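Local coordinates for FimU protein (Pseudomonas aeruginosa, PDB 4IPV), which is a minor pilin of the GspH family that probably helps initiate or assemble the type IV pilus at the inner membrane, at residues Arg34-Gln39 / Ile52-Ser57. Sequence-based numbering, arbitrary orientation.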
ATOM      1  N   ARG A  34      -4.720  11.143 -14.605  1.00 17.80           N
ATOM      2  CA  ARG A  34      -3.544  10.495 -15.166  1.00 21.70           C
ATOM      3  C   ARG A  34      -3.009   9.435 -14.218  1.00 18.09           C
ATOM      4  O   ARG A  34      -3.434   9.339 -13.070  1.00 18.63           O
ATOM      5  CB  ARG A  34      -2.460  11.520 -15.494  1.00 24.09           C
ATOM      6  CG  ARG A  34      -1.802  12.159 -14.279  1.00 21.10           C
ATOM      7  CD  ARG A  34      -0.567  12.918 -14.728  1.00 36.22           C
ATOM      8  NE  ARG A  34       0.058  13.675 -13.652  1.00 41.28           N
ATOM      9  CZ  ARG A  34       1.211  14.321 -13.778  1.00 53.95           C
ATOM     10  NH1 ARG A  34       1.859  14.295 -14.936  1.00 37.93           N
ATOM     11  NH2 ARG A  34       1.717  14.991 -12.751  1.00 54.91           N
ATOM     12  N   ALA A  35      -2.058   8.645 -14.699  1.00 18.27           N
ATOM     13  CA  ALA A  35      -1.533   7.538 -13.913  1.00 18.79           C
ATOM     14  C   ALA A  35      -0.617   8.020 -12.796  1.00 17.93           C
ATOM     15  O   ALA A  35       0.433   8.616 -13.049  1.00 20.87           O
ATOM     16  CB  ALA A  35      -0.804   6.562 -14.813  1.00 21.15           C
ATOM     17  N   ILE A  36      -1.003   7.734 -11.558  1.00 15.84           N
ATOM     18  CA  ILE A  36      -0.195   8.099 -10.406  1.00 15.43           C
ATOM     19  C   ILE A  36       0.120   6.828  -9.637  1.00 14.85           C
ATOM     20  O   ILE A  36      -0.759   5.999  -9.392  1.00 14.26           O
ATOM     21  CB  ILE A  36      -0.903   9.121  -9.495  1.00 14.48           C
ATOM     22  CG1 ILE A  36      -1.147  10.432 -10.237  1.00 16.60           C
ATOM     23  CG2 ILE A  36      -0.075   9.359  -8.224  1.00 14.97           C
ATOM     24  CD1 ILE A  36       0.117  11.184 -10.637  1.00 17.44           C
ATOM     25  N   SER A  37       1.393   6.662  -9.292  1.00 12.73           N
ATOM     26  CA  SER A  37       1.860   5.431  -8.687  1.00 12.59           C
ATOM     27  C   SER A  37       2.277   5.620  -7.245  1.00 11.70           C
ATOM     28  O   SER A  37       2.465   6.735  -6.755  1.00 12.85           O
ATOM     29  CB  SER A  37       3.039   4.860  -9.488  1.00 13.45           C
ATOM     30  OG  SER A  37       2.654   4.577 -10.825  1.00 16.42           O
ATOM     31  N   ILE A  38       2.410   4.489  -6.566  1.00 12.11           N
ATOM     32  CA  ILE A  38       2.943   4.457  -5.215  1.00 12.60           C
ATOM     33  C   ILE A  38       3.945   3.308  -5.150  1.00 12.12           C
ATOM     34  O   ILE A  38       3.694   2.220  -5.677  1.00 13.14           O
ATOM     35  CB  ILE A  38       1.815   4.344  -4.152  1.00 12.85           C
ATOM     36  CG1 ILE A  38       2.402   4.213  -2.745  1.00 11.72           C
ATOM     37  CG2 ILE A  38       0.853   3.209  -4.496  1.00 12.61           C
ATOM     38  CD1 ILE A  38       1.368   4.326  -1.642  1.00 13.69           C
ATOM     39  N   GLN A  39       5.108   3.563  -4.567  1.00 12.21           N
ATOM     40  CA  GLN A  39       6.203   2.605  -4.608  1.00 12.85           C
ATOM     41  C   GLN A  39       6.805   2.379  -3.224  1.00 13.70           C
ATOM     42  O   GLN A  39       7.089   3.346  -2.500  1.00 13.58           O
ATOM     43  CB  GLN A  39       7.280   3.105  -5.570  1.00 14.18           C
ATOM     44  CG  GLN A  39       8.445   2.141  -5.751  1.00 16.39           C
ATOM     45  CD  GLN A  39       9.408   2.638  -6.787  1.00 20.19           C
ATOM     46  OE1 GLN A  39       9.792   3.808  -6.781  1.00 29.56           O
ATOM     47  NE2 GLN A  39       9.774   1.768  -7.716  1.00 23.53           N
ATOM     48  N   ILE A  52       5.006   8.564  -3.692  1.00 12.80           N
ATOM     49  CA  ILE A  52       3.844   8.651  -4.559  1.00 12.85           C
ATOM     50  C   ILE A  52       4.121   9.665  -5.647  1.00 12.48           C
ATOM     51  O   ILE A  52       4.642  10.744  -5.375  1.00 14.53           O
ATOM     52  CB  ILE A  52       2.606   9.098  -3.767  1.00 11.98           C
ATOM     53  CG1 ILE A  52       2.238   8.010  -2.765  1.00 13.37           C
ATOM     54  CG2 ILE A  52       1.436   9.395  -4.701  1.00 13.56           C
ATOM     55  CD1 ILE A  52       1.077   8.379  -1.886  1.00 15.82           C
ATOM     56  N   GLY A  53       3.793   9.315  -6.886  1.00 12.98           N
ATOM     57  CA  GLY A  53       3.939  10.241  -7.991  1.00 14.12           C
ATOM     58  C   GLY A  53       4.040   9.523  -9.317  1.00 13.36           C
ATOM     59  O   GLY A  53       3.655   8.373  -9.429  1.00 14.15           O
ATOM     60  N   VAL A  54       4.545  10.214 -10.335  1.00 15.18           N
ATOM     61  CA  VAL A  54       4.677   9.605 -11.646  1.00 16.59           C
ATOM     62  C   VAL A  54       5.867   8.653 -11.683  1.00 16.70           C
ATOM     63  O   VAL A  54       7.000   9.044 -11.389  1.00 16.93           O
ATOM     64  CB  VAL A  54       4.815  10.668 -12.743  1.00 17.58           C
ATOM     65  CG1 VAL A  54       5.012   9.998 -14.093  1.00 21.25           C
ATOM     66  CG2 VAL A  54       3.575  11.563 -12.768  1.00 20.18           C
ATOM     67  N   LEU A  55       5.587   7.395 -12.022  1.00 17.10           N
ATOM     68  CA  LEU A  55       6.601   6.351 -12.108  1.00 15.14           C
ATOM     69  C   LEU A  55       7.217   6.303 -13.501  1.00 16.63           C
ATOM     70  O   LEU A  55       6.494   6.249 -14.496  1.00 20.66           O
ATOM     71  CB  LEU A  55       5.970   4.998 -11.777  1.00 18.63           C
ATOM     72  CG  LEU A  55       6.862   3.758 -11.797  1.00 19.23           C
ATOM     73  CD1 LEU A  55       7.864   3.802 -10.658  1.00 21.72           C
ATOM     74  CD2 LEU A  55       5.997   2.510 -11.704  1.00 24.65           C
ATOM     75  N   ALA A  56       8.546   6.329 -13.564  1.00 16.91           N
ATOM     76  CA  ALA A  56       9.252   6.252 -14.837  1.00 17.48           C
ATOM     77  C   ALA A  56      10.599   5.571 -14.642  1.00 20.55           C
ATOM     78  O   ALA A  56      11.323   5.894 -13.704  1.00 18.98           O
ATOM     79  CB  ALA A  56       9.436   7.643 -15.423  1.00 20.78           C
ATOM     80  N   SER A  57      10.933   4.634 -15.529  1.00 19.69           N
ATOM     81  CA  SER A  57      12.194   3.894 -15.436  1.00 21.66           C
ATOM     82  C   SER A  57      12.429   3.324 -14.040  1.00 19.47           C
ATOM     83  O   SER A  57      13.555   3.343 -13.528  1.00 20.67           O
ATOM     84  CB  SER A  57      13.373   4.771 -15.850  1.00 21.56           C
ATOM     85  OG  SER A  57      13.412   4.933 -17.254  1.00 24.73           O
TER
HETATM   86  O   HOH W   1       2.702   6.707 -12.665  1.00 16.45           O
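S37 and G53 pair in register across a beta hairpin, strands 36-40 and 50-56 of the antiparallel sheet that packs on the long helix 10-32 in this pilin-like fold. The hairpin illustrates how one sheet presents a different relief on each face. Two backbone bonds close the S37-G53 pair: S37 N to G53 O at 2.8 Å and G53 N to S37 O, with the CA of I52 also leaning on S37 O.

On the helix side, I52 fills the notch between I36 and I38. Its CG2 meets CG2 of I36 at 3.8 Å, the two side chains crossing near a right angle. I38 and I52 form a non-hydrogen-bonded pair, and chi1 of 176° lays I38 CG1 beside I52 CG1; M21 touches both.

On the other face no side chain rises at G53, whose phi of 158° would press a CB against I52 O. Beyond it, CB of L55 nestles against OG of S37 at 3.5 Å, a van der Waals contact; the hydroxyl itself is hydrogen-bonded to T87 OG1.

Where the strands part, CG2 of V54 touches I36 CD1 at 4.1 Å and lies over the centre of one face of the R34 guanidinium, 3.7 Å above its plane; R34 NE is hydrogen-bonded to Q32 OE1. A water bridges the chains here, giving a hydrogen to A35 O, accepting one from L55 N at 3.0 Å, and bonded to S37 OG at 2.8 Å.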